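PDB 4MYZ: CurK, CurL fusion protein from Moorea producens 3L, which joins the C-terminal docking domain of CurK to the N-terminal docking domain of CurL, the pair that links successive modules of the curacin A polyketide synthase. Local coordinates for the interface of chains A and B. Coordinates in Å, arbitrary orientation; residue numbers count along the deposited sequence, not the author numbering. Chains: chain A/B, CurK, CurL fusion protein.

The interface of chains A and B. Residues chain A 25-26, 29, 63-64, 67; chain B 64, 67-68.
B:Leu64, on the CurL helix 56-71, sits between A:Leu29 and A:Ile26 of the CurK helix 15-32 and A:Ala63 and A:Leu64 of helix 56-71 of chain A, in the helical dimer of a class 2 docking domain complex. The two domains are fused in one engineered chain, so the structure alone does not show that this CurK–CurL contact forms between separate proteins. Followed outward, CB of B:Leu64 lies 4.0 Å from CB of A:Glu25, and CG, set anti to the carbonyl carbon (chi1 -69°), faces CD2 of A:Leu64. The two methyls then diverge. CD1 reaches CG1 of A:Ile26, whereas CD2 is 3.6 Å from CD1 of A:Leu29, 3.8 Å from CD2 of A:Leu64 and also touches CB of A:Ala63. The side chain crosses those of A:Leu29 and A:Leu64 at about a right angle. One turn on, the CB methyls of A:Ala67 and B:Ala67 face each other at 4.0 Å; these small side chains probably let the CurL helices approach here. The other A:Leu29 methyl, CD2, packs on CA of B:Arg68 at 3.8 Å. From there B:Arg68, in the CurL part, runs extended past A:Glu25 of the CurK part, whose chain bends at chi2 (-54°). NH2 of B:Arg68 forms a salt bridge with OE1 of A:Glu25 at 3.3 Å; its hydrogen bonds to both carboxylate oxygens are weak, nearly straight to OE1 and bent to OE2. A:Glu25 CD lies at the guanidinium edge, in its plane, with carboxylate and guanidinium planes 36° apart.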
loop_
_atom_site.group_PDB
_atom_site.type_symbol
_atom_site.label_atom_id
_atom_site.label_comp_id
_atom_site.label_asym_id
_atom_site.label_seq_id
_atom_site.Cartn_x
_atom_site.Cartn_y
_atom_site.Cartn_z
ATOM N N GLU A 25 -0.107 6.982 -5.356
ATOM C CA GLU A 25 -1.073 6.781 -4.266
ATOM C C GLU A 25 -0.535 7.236 -2.922
ATOM O O GLU A 25 -1.259 7.819 -2.106
ATOM C CB GLU A 25 -1.492 5.315 -4.187
ATOM C CG GLU A 25 -2.371 4.887 -5.332
ATOM C CD GLU A 25 -3.606 5.737 -5.559
ATOM O OE1 GLU A 25 -4.318 6.108 -4.608
ATOM O OE2 GLU A 25 -3.878 6.004 -6.727
ATOM N N ILE A 26 0.751 6.981 -2.702
ATOM C CA ILE A 26 1.396 7.399 -1.477
ATOM C C ILE A 26 1.413 8.917 -1.376
ATOM O O ILE A 26 1.159 9.454 -0.294
ATOM C CB ILE A 26 2.788 6.784 -1.351
ATOM C CG1 ILE A 26 2.658 5.260 -1.248
ATOM C CG2 ILE A 26 3.510 7.329 -0.137
ATOM C CD1 ILE A 26 3.976 4.544 -1.211
ATOM N N LEU A 29 -2.072 10.039 -0.442
ATOM C CA LEU A 29 -2.300 9.789 0.976
ATOM C C LEU A 29 -1.585 10.795 1.872
ATOM O O LEU A 29 -2.168 11.220 2.872
ATOM C CB LEU A 29 -1.876 8.375 1.384
ATOM C CG LEU A 29 -2.861 7.297 0.940
ATOM C CD1 LEU A 29 -2.240 5.912 0.871
ATOM C CD2 LEU A 29 -4.049 7.234 1.873
ATOM N N ALA A 63 3.583 3.569 4.224
ATOM C CA ALA A 63 2.303 4.197 3.915
ATOM C C ALA A 63 1.113 3.351 4.371
ATOM O O ALA A 63 0.099 3.903 4.843
ATOM C CB ALA A 63 2.196 4.484 2.428
ATOM N N LEU A 64 1.204 2.045 4.228
ATOM C CA LEU A 64 0.131 1.155 4.703
ATOM C C LEU A 64 -0.013 1.218 6.225
ATOM O O LEU A 64 -1.140 1.215 6.727
ATOM C CB LEU A 64 0.376 -0.276 4.209
ATOM C CG LEU A 64 0.228 -0.561 2.707
ATOM C CD1 LEU A 64 0.955 -1.847 2.334
ATOM C CD2 LEU A 64 -1.251 -0.670 2.337
ATOM N N ALA A 67 -1.654 4.614 6.955
ATOM C CA ALA A 67 -3.069 4.584 6.560
ATOM C C ALA A 67 -3.886 3.745 7.535
ATOM O O ALA A 67 -4.985 4.165 7.945
ATOM C CB ALA A 67 -3.234 4.092 5.132
ATOM N N LEU B 64 -3.606 0.446 -1.096
ATOM C CA LEU B 64 -3.392 1.895 -0.974
ATOM C C LEU B 64 -4.541 2.648 -1.615
ATOM O O LEU B 64 -5.023 3.670 -1.071
ATOM C CB LEU B 64 -2.029 2.315 -1.572
ATOM C CG LEU B 64 -0.818 1.841 -0.778
ATOM C CD1 LEU B 64 0.415 1.903 -1.669
ATOM C CD2 LEU B 64 -0.674 2.646 0.507
ATOM N N ALA B 67 -7.536 2.364 0.687
ATOM C CA ALA B 67 -7.368 3.245 1.857
ATOM C C ALA B 67 -7.604 4.693 1.458
ATOM O O ALA B 67 -8.273 5.424 2.180
ATOM C CB ALA B 67 -5.994 3.090 2.466
ATOM N N ARG B 68 -7.053 5.117 0.331
ATOM C CA ARG B 68 -7.226 6.515 -0.131
ATOM C C ARG B 68 -8.689 6.800 -0.415
ATOM O O ARG B 68 -9.211 7.853 -0.008
ATOM C CB ARG B 68 -6.382 6.778 -1.395
ATOM C CG ARG B 68 -6.578 8.200 -1.977
ATOM C CD ARG B 68 -6.000 8.297 -3.375
ATOM N NE ARG B 68 -6.319 9.565 -4.029
ATOM C CZ ARG B 68 -5.829 9.927 -5.212
ATOM N NH1 ARG B 68 -6.156 11.112 -5.726
ATOM N NH2 ARG B 68 -5.004 9.118 -5.883
#